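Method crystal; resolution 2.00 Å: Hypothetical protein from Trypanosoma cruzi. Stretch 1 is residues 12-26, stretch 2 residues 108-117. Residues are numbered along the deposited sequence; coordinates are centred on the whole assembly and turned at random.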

# COMPACT_ATOMS: atom_id res chain seq x y z
N LEU A 12 -10.83 4.57 13.97
CA LEU A 12 -11.89 3.70 13.51
C LEU A 12 -13.21 4.41 13.75
O LEU A 12 -13.25 5.46 14.41
CB LEU A 12 -11.84 2.40 14.29
CG LEU A 12 -10.59 1.52 14.08
CD1 LEU A 12 -10.63 0.38 15.03
CD2 LEU A 12 -10.47 1.07 12.64
N LEU A 13 -14.31 3.81 13.26
CA LEU A 13 -15.64 4.32 13.55
C LEU A 13 -15.82 4.36 15.07
O LEU A 13 -15.30 3.52 15.78
CB LEU A 13 -16.70 3.40 12.95
CG LEU A 13 -16.80 3.40 11.43
CD1 LEU A 13 -17.57 2.19 10.98
CD2 LEU A 13 -17.46 4.69 10.93
N LYS A 14 -16.47 5.40 15.55
CA LYS A 14 -16.89 5.50 16.94
C LYS A 14 -18.08 4.57 17.18
O LYS A 14 -18.79 4.14 16.22
CB LYS A 14 -17.31 6.94 17.28
CG LYS A 14 -16.14 7.95 17.25
CD LYS A 14 -16.56 9.35 17.66
CE LYS A 14 -15.37 10.31 17.68
NZ LYS A 14 -15.79 11.75 17.84
N HIS A 15 -18.28 4.26 18.45
CA HIS A 15 -19.41 3.49 18.88
C HIS A 15 -20.68 4.20 18.46
O HIS A 15 -20.74 5.46 18.48
CB HIS A 15 -19.37 3.31 20.41
CG HIS A 15 -20.39 2.35 20.91
ND1 HIS A 15 -21.71 2.70 21.08
CD2 HIS A 15 -20.30 1.03 21.22
CE1 HIS A 15 -22.39 1.63 21.47
NE2 HIS A 15 -21.56 0.60 21.51
N TYR A 16 -21.69 3.41 18.07
CA TYR A 16 -22.89 3.96 17.51
C TYR A 16 -23.59 4.99 18.38
O TYR A 16 -24.31 5.85 17.84
CB TYR A 16 -23.89 2.87 17.11
CG TYR A 16 -24.47 2.05 18.24
CD1 TYR A 16 -25.53 2.52 19.01
CD2 TYR A 16 -23.98 0.77 18.51
CE1 TYR A 16 -26.06 1.78 20.08
CE2 TYR A 16 -24.53 -0.00 19.54
CZ TYR A 16 -25.62 0.49 20.30
OH TYR A 16 -26.11 -0.27 21.35
N GLY A 17 -23.42 4.91 19.70
CA GLY A 17 -24.02 5.94 20.56
C GLY A 17 -23.27 7.26 20.66
O GLY A 17 -23.75 8.23 21.22
N SER A 18 -22.03 7.27 20.21
CA SER A 18 -21.18 8.43 20.30
C SER A 18 -21.60 9.56 19.33
O SER A 18 -21.33 10.73 19.52
CB SER A 18 -19.75 7.95 19.99
OG SER A 18 -18.78 8.83 20.48
N CYS A 19 -22.10 9.17 18.18
CA CYS A 19 -22.46 10.09 17.12
C CYS A 19 -23.41 9.32 16.24
O CYS A 19 -23.59 8.11 16.42
CB CYS A 19 -21.22 10.52 16.35
SG CYS A 19 -20.29 9.16 15.50
N LYS A 20 -24.07 10.01 15.33
CA LYS A 20 -24.89 9.36 14.35
C LYS A 20 -24.08 8.92 13.11
O LYS A 20 -23.02 9.49 12.83
CB LYS A 20 -26.00 10.29 13.99
CG LYS A 20 -27.10 9.68 13.20
CD LYS A 20 -28.41 10.43 13.55
CE LYS A 20 -29.48 10.11 12.53
NZ LYS A 20 -30.78 10.79 12.86
N THR A 21 -24.48 7.76 12.55
CA THR A 21 -23.81 7.15 11.40
C THR A 21 -24.76 7.11 10.21
O THR A 21 -25.93 6.76 10.38
CB THR A 21 -23.41 5.67 11.73
OG1 THR A 21 -22.61 5.67 12.90
CG2 THR A 21 -22.61 5.03 10.62
N ALA A 22 -24.29 7.54 9.03
CA ALA A 22 -25.10 7.45 7.79
C ALA A 22 -24.57 6.30 6.96
O ALA A 22 -23.35 6.13 6.80
CB ALA A 22 -25.02 8.75 6.98
N PHE A 23 -25.49 5.48 6.48
CA PHE A 23 -25.18 4.42 5.57
C PHE A 23 -25.52 4.93 4.17
O PHE A 23 -26.69 5.17 3.84
CB PHE A 23 -25.97 3.16 5.95
CG PHE A 23 -25.51 2.53 7.23
CD1 PHE A 23 -24.46 1.60 7.24
CD2 PHE A 23 -26.10 2.86 8.43
CE1 PHE A 23 -23.99 1.10 8.41
CE2 PHE A 23 -25.55 2.43 9.63
CZ PHE A 23 -24.54 1.52 9.62
N PHE A 24 -24.48 5.12 3.36
CA PHE A 24 -24.61 5.58 1.97
C PHE A 24 -24.51 4.42 0.99
O PHE A 24 -23.43 3.91 0.72
CB PHE A 24 -23.53 6.57 1.62
CG PHE A 24 -23.82 8.00 2.04
CD1 PHE A 24 -24.64 8.30 3.11
CD2 PHE A 24 -23.26 9.06 1.34
CE1 PHE A 24 -24.95 9.61 3.42
CE2 PHE A 24 -23.53 10.37 1.66
CZ PHE A 24 -24.36 10.65 2.72
N CYS A 25 -25.67 4.07 0.43
CA CYS A 25 -25.84 3.01 -0.55
C CYS A 25 -25.86 3.64 -1.97
O CYS A 25 -26.84 4.23 -2.40
CB CYS A 25 -27.16 2.31 -0.26
SG CYS A 25 -27.60 0.95 -1.35
N CYS A 26 -24.73 3.56 -2.62
CA CYS A 26 -24.46 4.24 -3.88
C CYS A 26 -24.89 3.43 -5.10
O CYS A 26 -24.20 2.49 -5.48
CB CYS A 26 -22.97 4.52 -3.99
SG CYS A 26 -22.51 5.84 -5.00
N PRO A 108 -23.75 18.40 12.61
CA PRO A 108 -22.58 18.04 13.42
C PRO A 108 -22.66 16.65 14.10
O PRO A 108 -21.65 15.99 14.23
CB PRO A 108 -22.53 19.18 14.46
CG PRO A 108 -23.88 19.63 14.59
CD PRO A 108 -24.41 19.60 13.15
N GLU A 109 -23.86 16.16 14.40
CA GLU A 109 -24.04 14.81 14.96
C GLU A 109 -23.73 13.65 13.98
O GLU A 109 -23.46 12.54 14.43
CB GLU A 109 -25.47 14.65 15.46
CG GLU A 109 -26.51 15.00 14.40
CD GLU A 109 -27.95 14.86 14.86
OE1 GLU A 109 -28.19 14.58 16.07
OE2 GLU A 109 -28.85 14.96 13.98
N VAL A 110 -23.92 13.87 12.68
CA VAL A 110 -23.61 12.85 11.67
C VAL A 110 -22.13 12.93 11.33
O VAL A 110 -21.72 13.68 10.44
CB VAL A 110 -24.46 12.98 10.40
CG1 VAL A 110 -24.19 11.79 9.48
CG2 VAL A 110 -25.94 13.06 10.73
N GLU A 111 -21.33 12.25 12.12
CA GLU A 111 -19.89 12.38 12.05
C GLU A 111 -19.22 11.40 11.11
O GLU A 111 -18.09 11.64 10.70
CB GLU A 111 -19.27 12.18 13.43
CG GLU A 111 -19.48 13.33 14.40
CD GLU A 111 -18.85 13.06 15.79
OE1 GLU A 111 -17.86 12.28 15.87
OE2 GLU A 111 -19.35 13.65 16.77
N GLN A 112 -19.90 10.29 10.82
CA GLN A 112 -19.29 9.18 10.10
C GLN A 112 -20.27 8.51 9.14
O GLN A 112 -21.46 8.45 9.39
CB GLN A 112 -18.66 8.19 11.06
CG GLN A 112 -19.67 7.48 11.98
CD GLN A 112 -19.04 6.86 13.20
OE1 GLN A 112 -17.90 7.19 13.61
NE2 GLN A 112 -19.78 5.90 13.81
N VAL A 113 -19.74 8.14 7.98
CA VAL A 113 -20.52 7.58 6.87
C VAL A 113 -19.86 6.28 6.50
O VAL A 113 -18.61 6.20 6.41
CB VAL A 113 -20.51 8.56 5.68
CG1 VAL A 113 -21.03 7.88 4.40
CG2 VAL A 113 -21.33 9.92 6.05
N VAL A 114 -20.68 5.25 6.42
CA VAL A 114 -20.32 3.97 5.88
C VAL A 114 -20.80 3.96 4.43
O VAL A 114 -22.01 4.08 4.16
CB VAL A 114 -20.96 2.82 6.68
CG1 VAL A 114 -20.76 1.48 6.00
CG2 VAL A 114 -20.39 2.81 8.10
N LEU A 115 -19.87 3.79 3.51
CA LEU A 115 -20.11 3.99 2.07
C LEU A 115 -19.79 2.74 1.26
O LEU A 115 -18.72 2.14 1.41
CB LEU A 115 -19.26 5.16 1.56
CG LEU A 115 -19.17 5.49 0.04
CD1 LEU A 115 -20.57 5.85 -0.54
CD2 LEU A 115 -18.17 6.67 -0.17
N TRP A 116 -20.70 2.38 0.35
CA TRP A 116 -20.47 1.25 -0.55
C TRP A 116 -21.38 1.34 -1.78
O TRP A 116 -22.26 2.18 -1.82
CB TRP A 116 -20.69 -0.11 0.18
CG TRP A 116 -22.10 -0.45 0.43
CD1 TRP A 116 -22.87 -1.27 -0.36
CD2 TRP A 116 -23.03 0.24 1.30
NE1 TRP A 116 -24.19 -1.21 0.02
CE2 TRP A 116 -24.31 -0.35 1.07
CE3 TRP A 116 -22.88 1.13 2.37
CZ2 TRP A 116 -25.47 0.06 1.78
CZ3 TRP A 116 -24.03 1.51 3.08
CH2 TRP A 116 -25.31 0.97 2.78
N GLY A 117 -21.05 0.58 -2.81
CA GLY A 117 -21.91 0.45 -3.98
C GLY A 117 -21.16 0.55 -5.29
O GLY A 117 -20.02 0.01 -5.42
O HOH W 1 -21.75 13.82 18.07
O HOH W 2 -29.88 13.29 12.43

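Parallel strands fix their neighbours by backbone hydrogen bonds, and the side chains, through their rotamers, add further contacts; strands 20-26 and 110-117 of this Trypanosoma cruzi protein illustrate the principle. The regular ladder alternates, Ala22 N to Gln112 O at 3.0 Å, Val114 N to Ala22 O at 2.8 Å, Phe24 N to Val114 O at 2.8 Å. Near its start a beta bulge shifts the register between Lys20 and Thr21, and Glu111 N reaches Lys20 O only weakly, at 3.3 Å.

Gln112 is the instructive side chain. With chi1 p and chi2 t, its amide comes nearer the first stretch, where Gln112 OE1 accepts from Lys14 N (3.0 Å) while Gln112 NE2 donates both to Lys14 O (3.1 Å) and to Thr21 OG1 (3.0 Å). A side chain thus binds the loop backbone much as a strand would. Beside it, the near-extended Lys14, m at chi1 and t thereafter, carries NZ to Glu111 OE1, a 2.9 Å salt bridge.

Further along, the aromatic side chains show how rotamer and contact go together. Phe24, chi1 m, offers a ring face to Val113 CG1, 3.9 Å from the ring centroid. Trp116, chi1 p, brings its indole over the neighbouring strand, so that one face covers Phe24 O and Cys25 CA and CZ3 meets Phe23 CB at 3.8 Å.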